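Local coordinates for ubiquitin conjugating enzyme (Agrocybe aegerita, PDB 3WE5), which acts as an E2 ubiquitin-conjugating enzyme, probably accepting activated ubiquitin as a thioester on a cysteine and passing it on to a target, at residues Ala100-His105 / Lys144-Asp149; Val106-His111 / Ala148-Tyr153. All blocks are in the same frame, centred on the assembly; numbering follows the deposited sequence.

Interaction 1 of 2, residues Ala100-His105 / Lys144-Asp149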
loop_
_atom_site.group_PDB
_atom_site.type_symbol
_atom_site.label_atom_id
_atom_site.label_comp_id
_atom_site.label_asym_id
_atom_site.label_seq_id
_atom_site.Cartn_x
_atom_site.Cartn_y
_atom_site.Cartn_z
ATOM N N ALA A 100 -0.760 4.442 15.338
ATOM C CA ALA A 100 0.226 4.682 14.281
ATOM C C ALA A 100 -0.312 5.740 13.346
ATOM O O ALA A 100 -1.536 5.885 13.201
ATOM C CB ALA A 100 0.520 3.392 13.507
ATOM N N PRO A 101 0.582 6.491 12.700
ATOM C CA PRO A 101 0.053 7.407 11.684
ATOM C C PRO A 101 -0.640 6.597 10.585
ATOM O O PRO A 101 -0.166 5.504 10.243
ATOM C CB PRO A 101 1.311 8.085 11.132
ATOM C CG PRO A 101 2.459 7.174 11.531
ATOM C CD PRO A 101 2.053 6.544 12.807
ATOM N N VAL A 102 -1.749 7.110 10.055
ATOM C CA VAL A 102 -2.398 6.458 8.922
ATOM C C VAL A 102 -1.678 6.886 7.652
ATOM O O VAL A 102 -1.744 8.052 7.238
ATOM C CB VAL A 102 -3.892 6.799 8.844
ATOM C CG1 VAL A 102 -4.536 6.062 7.677
ATOM C CG2 VAL A 102 -4.569 6.417 10.141
ATOM N N HIS A 103 -0.964 5.940 7.049
ATOM C CA HIS A 103 -0.051 6.217 5.954
ATOM C C HIS A 103 0.121 4.933 5.155
ATOM O O HIS A 103 0.095 3.845 5.733
ATOM C CB HIS A 103 1.312 6.664 6.525
ATOM C CG HIS A 103 2.298 7.066 5.483
ATOM N ND1 HIS A 103 3.104 6.157 4.830
ATOM C CD2 HIS A 103 2.615 8.277 4.970
ATOM C CE1 HIS A 103 3.857 6.786 3.954
ATOM N NE2 HIS A 103 3.591 8.079 4.029
ATOM N N PRO A 104 0.280 5.042 3.823
ATOM C CA PRO A 104 0.353 3.843 2.969
ATOM C C PRO A 104 1.555 2.933 3.205
ATOM O O PRO A 104 1.561 1.804 2.712
ATOM C CB PRO A 104 0.443 4.427 1.549
ATOM C CG PRO A 104 -0.122 5.790 1.652
ATOM C CD PRO A 104 0.255 6.280 3.018
ATOM N N HIS A 105 2.565 3.412 3.927
ATOM C CA HIS A 105 3.714 2.583 4.250
ATOM C C HIS A 105 3.787 2.219 5.736
ATOM O O HIS A 105 4.777 1.624 6.181
ATOM C CB HIS A 105 5.000 3.266 3.792
ATOM C CG HIS A 105 5.168 3.271 2.305
ATOM N ND1 HIS A 105 5.930 2.335 1.639
ATOM C CD2 HIS A 105 4.633 4.069 1.350
ATOM C CE1 HIS A 105 5.878 2.572 0.341
ATOM N NE2 HIS A 105 5.106 3.624 0.140
ATOM N N LYS A 144 -4.151 10.397 3.508
ATOM C CA LYS A 144 -4.032 9.393 4.557
ATOM C C LYS A 144 -4.834 8.139 4.262
ATOM O O LYS A 144 -6.065 8.171 4.241
ATOM C CB LYS A 144 -4.518 9.975 5.880
ATOM C CG LYS A 144 -3.737 11.177 6.370
ATOM C CD LYS A 144 -4.296 11.661 7.699
ATOM C CE LYS A 144 -4.365 10.513 8.683
ATOM N NZ LYS A 144 -5.133 10.848 9.918
ATOM N N GLU A 145 -4.139 7.027 4.045
ATOM C CA GLU A 145 -4.800 5.733 3.912
ATOM C C GLU A 145 -3.821 4.663 4.369
ATOM O O GLU A 145 -2.616 4.867 4.303
ATOM C CB GLU A 145 -5.248 5.485 2.465
ATOM C CG GLU A 145 -4.123 5.335 1.460
ATOM C CD GLU A 145 -4.645 5.105 0.056
ATOM O OE1 GLU A 145 -5.873 5.241 -0.151
ATOM O OE2 GLU A 145 -3.828 4.785 -0.833
ATOM N N ARG A 146 -4.338 3.540 4.851
ATOM C CA ARG A 146 -3.497 2.441 5.307
ATOM C C ARG A 146 -2.950 1.684 4.103
ATOM O O ARG A 146 -3.451 1.873 2.984
ATOM C CB ARG A 146 -4.310 1.523 6.229
ATOM C CG ARG A 146 -4.613 2.172 7.586
ATOM C CD ARG A 146 -5.631 1.396 8.405
ATOM N NE ARG A 146 -5.794 1.958 9.746
ATOM C CZ ARG A 146 -6.662 2.919 10.068
ATOM N NH1 ARG A 146 -7.468 3.447 9.151
ATOM N NH2 ARG A 146 -6.722 3.357 11.319
ATOM N N PRO A 147 -1.909 0.848 4.313
ATOM C CA PRO A 147 -1.398 -0.032 3.253
ATOM C C PRO A 147 -2.497 -0.951 2.725
ATOM O O PRO A 147 -3.415 -1.291 3.470
ATOM C CB PRO A 147 -0.370 -0.891 3.978
ATOM C CG PRO A 147 0.124 -0.016 5.090
ATOM C CD PRO A 147 -1.069 0.781 5.530
ATOM N N ALA A 148 -2.382 -1.357 1.466
ATOM C CA ALA A 148 -3.367 -2.234 0.837
ATOM C C ALA A 148 -3.515 -3.560 1.581
ATOM O O ALA A 148 -4.625 -4.049 1.776
ATOM C CB ALA A 148 -2.983 -2.489 -0.624
ATOM N N ASP A 149 -2.397 -4.150 1.987
ATOM C CA ASP A 149 -2.454 -5.461 2.622
ATOM C C ASP A 149 -2.537 -5.371 4.138
ATOM O O ASP A 149 -2.160 -6.323 4.831
ATOM C CB ASP A 149 -1.243 -6.323 2.219
ATOM C CG ASP A 149 0.077 -5.816 2.811
ATOM O OD1 ASP A 149 0.275 -4.584 2.888
ATOM O OD2 ASP A 149 0.928 -6.659 3.184
HETATM O O HOH W 1 -2.877 9.450 11.379
#
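The first torsion of V102 (chi1 -178°) turns CG1 away from its backbone N and onto the link between E145 and R146, and brings CG2 to the R146 guanidinium. V102 CG1 lies 3.7 Å from E145 C, while V102 CG2 sits over one face of the guanidinium, near its rim, 3.9 Å from R146 NH2. The short branched valine is suited to this: one methyl serves the backbone and R146 CG, the other the guanidinium. On its other flank K144, extended as far as CD, bends at chi3 (53°) and brings CE to 3.7 Å from V102 CB. This apolar stretch of lysine packs on the valine while NZ goes on to a water, which accepts from K144 NZ at 3.0 Å and from V102 N at 2.9 Å. The charged end is thus tied to the opposite backbone without direct contact. Further along, the P147 ring packs on backbone: CD lies 3.3 Å from H103 O and CG 3.3 Å from P104 O. P104, a compact apolar ring, touches E145 CG through its own CG, the two side chains crossing at about a right angle. Behind them H103 ties the loop down: its ND1 accepts from H105 N (2.9 Å, 161°), and NE2 bonds to M137 O in helix 127-140. H105 pairs through its backbone with C113, which stands at the position of the active-site cysteine in E2 enzymes. H103-P104-H105 occupies the place of the His-Pro-Asn signature of the ubiquitin-conjugating fold, with histidine third, consistent with membership of the UBE2W branch.

Interaction 2 of 2, residues Val106-His111 / Ala148-Tyr153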
loop_
_atom_site.group_PDB
_atom_site.type_symbol
_atom_site.label_atom_id
_atom_site.label_comp_id
_atom_site.label_asym_id
_atom_site.label_seq_id
_atom_site.Cartn_x
_atom_site.Cartn_y
_atom_site.Cartn_z
ATOM N N VAL A 106 2.734 2.543 6.487
ATOM C CA VAL A 106 2.680 2.236 7.920
ATOM C C VAL A 106 1.496 1.356 8.270
ATOM O O VAL A 106 0.354 1.739 8.067
ATOM C CB VAL A 106 2.644 3.518 8.782
ATOM C CG1 VAL A 106 2.673 3.145 10.286
ATOM C CG2 VAL A 106 3.850 4.391 8.454
ATOM N N TYR A 107 1.775 0.169 8.802
ATOM C CA TYR A 107 0.721 -0.763 9.181
ATOM C C TYR A 107 0.043 -0.325 10.478
ATOM O O TYR A 107 0.611 0.438 11.253
ATOM C CB TYR A 107 1.297 -2.180 9.282
ATOM C CG TYR A 107 1.643 -2.728 7.919
ATOM C CD1 TYR A 107 0.641 -3.206 7.080
ATOM C CD2 TYR A 107 2.951 -2.726 7.448
ATOM C CE1 TYR A 107 0.924 -3.690 5.825
ATOM C CE2 TYR A 107 3.248 -3.210 6.183
ATOM C CZ TYR A 107 2.226 -3.686 5.381
ATOM O OH TYR A 107 2.499 -4.168 4.123
ATOM N N SER A 108 -1.180 -0.787 10.709
ATOM C CA SER A 108 -1.942 -0.368 11.888
ATOM C C SER A 108 -1.315 -0.873 13.192
ATOM O O SER A 108 -1.625 -0.370 14.276
ATOM C CB SER A 108 -3.404 -0.832 11.770
ATOM O OG SER A 108 -3.467 -2.248 11.705
ATOM N N ASN A 109 -0.449 -1.879 13.090
ATOM C CA ASN A 109 0.283 -2.371 14.237
ATOM C C ASN A 109 1.582 -1.599 14.445
ATOM O O ASN A 109 2.374 -1.942 15.313
ATOM C CB ASN A 109 0.569 -3.871 14.111
ATOM C CG ASN A 109 1.588 -4.192 13.032
ATOM O OD1 ASN A 109 1.914 -3.356 12.185
ATOM N ND2 ASN A 109 2.080 -5.428 13.043
ATOM N N GLY A 110 1.812 -0.575 13.627
ATOM C CA GLY A 110 2.986 0.277 13.805
ATOM C C GLY A 110 4.199 -0.103 12.980
ATOM O O GLY A 110 5.160 0.680 12.886
ATOM N N HIS A 111 4.180 -1.295 12.386
ATOM C CA HIS A 111 5.298 -1.733 11.556
ATOM C C HIS A 111 5.398 -0.846 10.326
ATOM O O HIS A 111 4.388 -0.342 9.824
ATOM C CB HIS A 111 5.109 -3.185 11.131
ATOM C CG HIS A 111 5.250 -4.156 12.259
ATOM N ND1 HIS A 111 5.378 -5.512 12.056
ATOM C CD2 HIS A 111 5.304 -3.966 13.598
ATOM C CE1 HIS A 111 5.500 -6.118 13.225
ATOM N NE2 HIS A 111 5.458 -5.203 14.177
ATOM N N ALA A 148 -2.382 -1.357 1.466
ATOM C CA ALA A 148 -3.367 -2.234 0.837
ATOM C C ALA A 148 -3.515 -3.560 1.581
ATOM O O ALA A 148 -4.625 -4.049 1.776
ATOM C CB ALA A 148 -2.983 -2.489 -0.624
ATOM N N ASP A 149 -2.397 -4.150 1.987
ATOM C CA ASP A 149 -2.454 -5.461 2.622
ATOM C C ASP A 149 -2.537 -5.371 4.138
ATOM O O ASP A 149 -2.160 -6.323 4.831
ATOM C CB ASP A 149 -1.243 -6.323 2.219
ATOM C CG ASP A 149 0.077 -5.816 2.811
ATOM O OD1 ASP A 149 0.275 -4.584 2.888
ATOM O OD2 ASP A 149 0.928 -6.659 3.184
ATOM N N ASN A 150 -3.030 -4.241 4.652
ATOM C CA ASN A 150 -2.936 -3.959 6.093
ATOM C C ASN A 150 -3.486 -5.078 6.964
ATOM O O ASN A 150 -2.782 -5.594 7.820
ATOM C CB ASN A 150 -3.593 -2.628 6.467
ATOM C CG ASN A 150 -3.373 -2.260 7.931
ATOM O OD1 ASN A 150 -2.318 -1.747 8.298
ATOM N ND2 ASN A 150 -4.364 -2.528 8.772
ATOM N N ASP A 151 -4.738 -5.473 6.734
ATOM C CA ASP A 151 -5.341 -6.491 7.592
ATOM C C ASP A 151 -4.661 -7.860 7.451
ATOM O O ASP A 151 -4.427 -8.550 8.450
ATOM C CB ASP A 151 -6.853 -6.574 7.355
ATOM C CG ASP A 151 -7.553 -5.265 7.654
ATOM O OD1 ASP A 151 -7.062 -4.518 8.530
ATOM O OD2 ASP A 151 -8.582 -4.973 7.002
ATOM N N ARG A 152 -4.332 -8.233 6.215
ATOM C CA ARG A 152 -3.618 -9.477 5.935
ATOM C C ARG A 152 -2.305 -9.527 6.703
ATOM O O ARG A 152 -2.024 -10.493 7.421
ATOM C CB ARG A 152 -3.357 -9.605 4.428
ATOM C CG ARG A 152 -2.709 -10.920 4.008
ATOM C CD ARG A 152 -3.014 -11.266 2.545
ATOM N NE ARG A 152 -2.178 -10.529 1.596
ATOM C CZ ARG A 152 -2.605 -9.505 0.862
ATOM N NH1 ARG A 152 -3.863 -9.097 0.961
ATOM N NH2 ARG A 152 -1.781 -8.890 0.024
ATOM N N TYR A 153 -1.512 -8.469 6.564
ATOM C CA TYR A 153 -0.228 -8.388 7.249
ATOM C C TYR A 153 -0.360 -8.470 8.769
ATOM O O TYR A 153 0.363 -9.225 9.420
ATOM C CB TYR A 153 0.519 -7.101 6.870
ATOM C CG TYR A 153 1.825 -6.963 7.612
ATOM C CD1 TYR A 153 2.939 -7.697 7.232
ATOM C CD2 TYR A 153 1.940 -6.113 8.705
ATOM C CE1 TYR A 153 4.130 -7.582 7.908
ATOM C CE2 TYR A 153 3.123 -5.996 9.394
ATOM C CZ TYR A 153 4.214 -6.735 8.994
ATOM O OH TYR A 153 5.404 -6.623 9.678
#
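Y107 and N150, with CA atoms 5.8 Å apart, bring a type I beta turn from Y107 to G110 against the first turn of helix 150-156; G110, at positive phi, closes the turn with its N bonded to Y107 O. An amide suits N150, since it can give and accept at once: OD1 takes the N-H of S108 in its carbonyl plane, on a lone pair (2.8 Å), and ND2 donates to S108 OG (3.1 Å). Having CG anti to the backbone N (chi1 -174°) carries that amide out from the helix to the turn. In this ubiquitin-conjugating fold the turn lies shortly before the expected active-site cysteine, and the helix follows helix 127-140. One turn on, Y153 stacks on Y107 face to face but offset, ring centroids 4.2 Å apart and planes at 29°. The Y107 hydroxyl donates to the syn lone pair of D149 OD1 (2.6 Å). R152 of the second subunit bonds to the same hydroxyl through NH2, which also forms an intersubunit salt bridge with D149 OD2. At the far end of the Y153 ring, its OH meets H111 ND1 at the imidazole edge, nearly straight (2.6 Å, 177°). N109 makes an Asx turn, OD1 accepting from H111 N (3.1 Å), and lays ND2 over the centre of the H111 ring.

How the interactions relate
Interactions 1 and 2 follow one another without a break: 100-105 runs into 106-111, and 144-149 overlaps 148-153 at A148 and D149. Their centres lie about 7 Å apart, both some 15 Å from the centre of the chain. P147 packs on V106 O and on the Y107 ring, joining the two directly. Both bring the loop between strand 89-92 and helix 127-140 together with the chain leaving that helix, loop to loop first and loop to helix 150-156 second. The region next to the presumed active-site cysteine is thus bound to the C-terminal part of the fold, and both contacts also touch the second subunit.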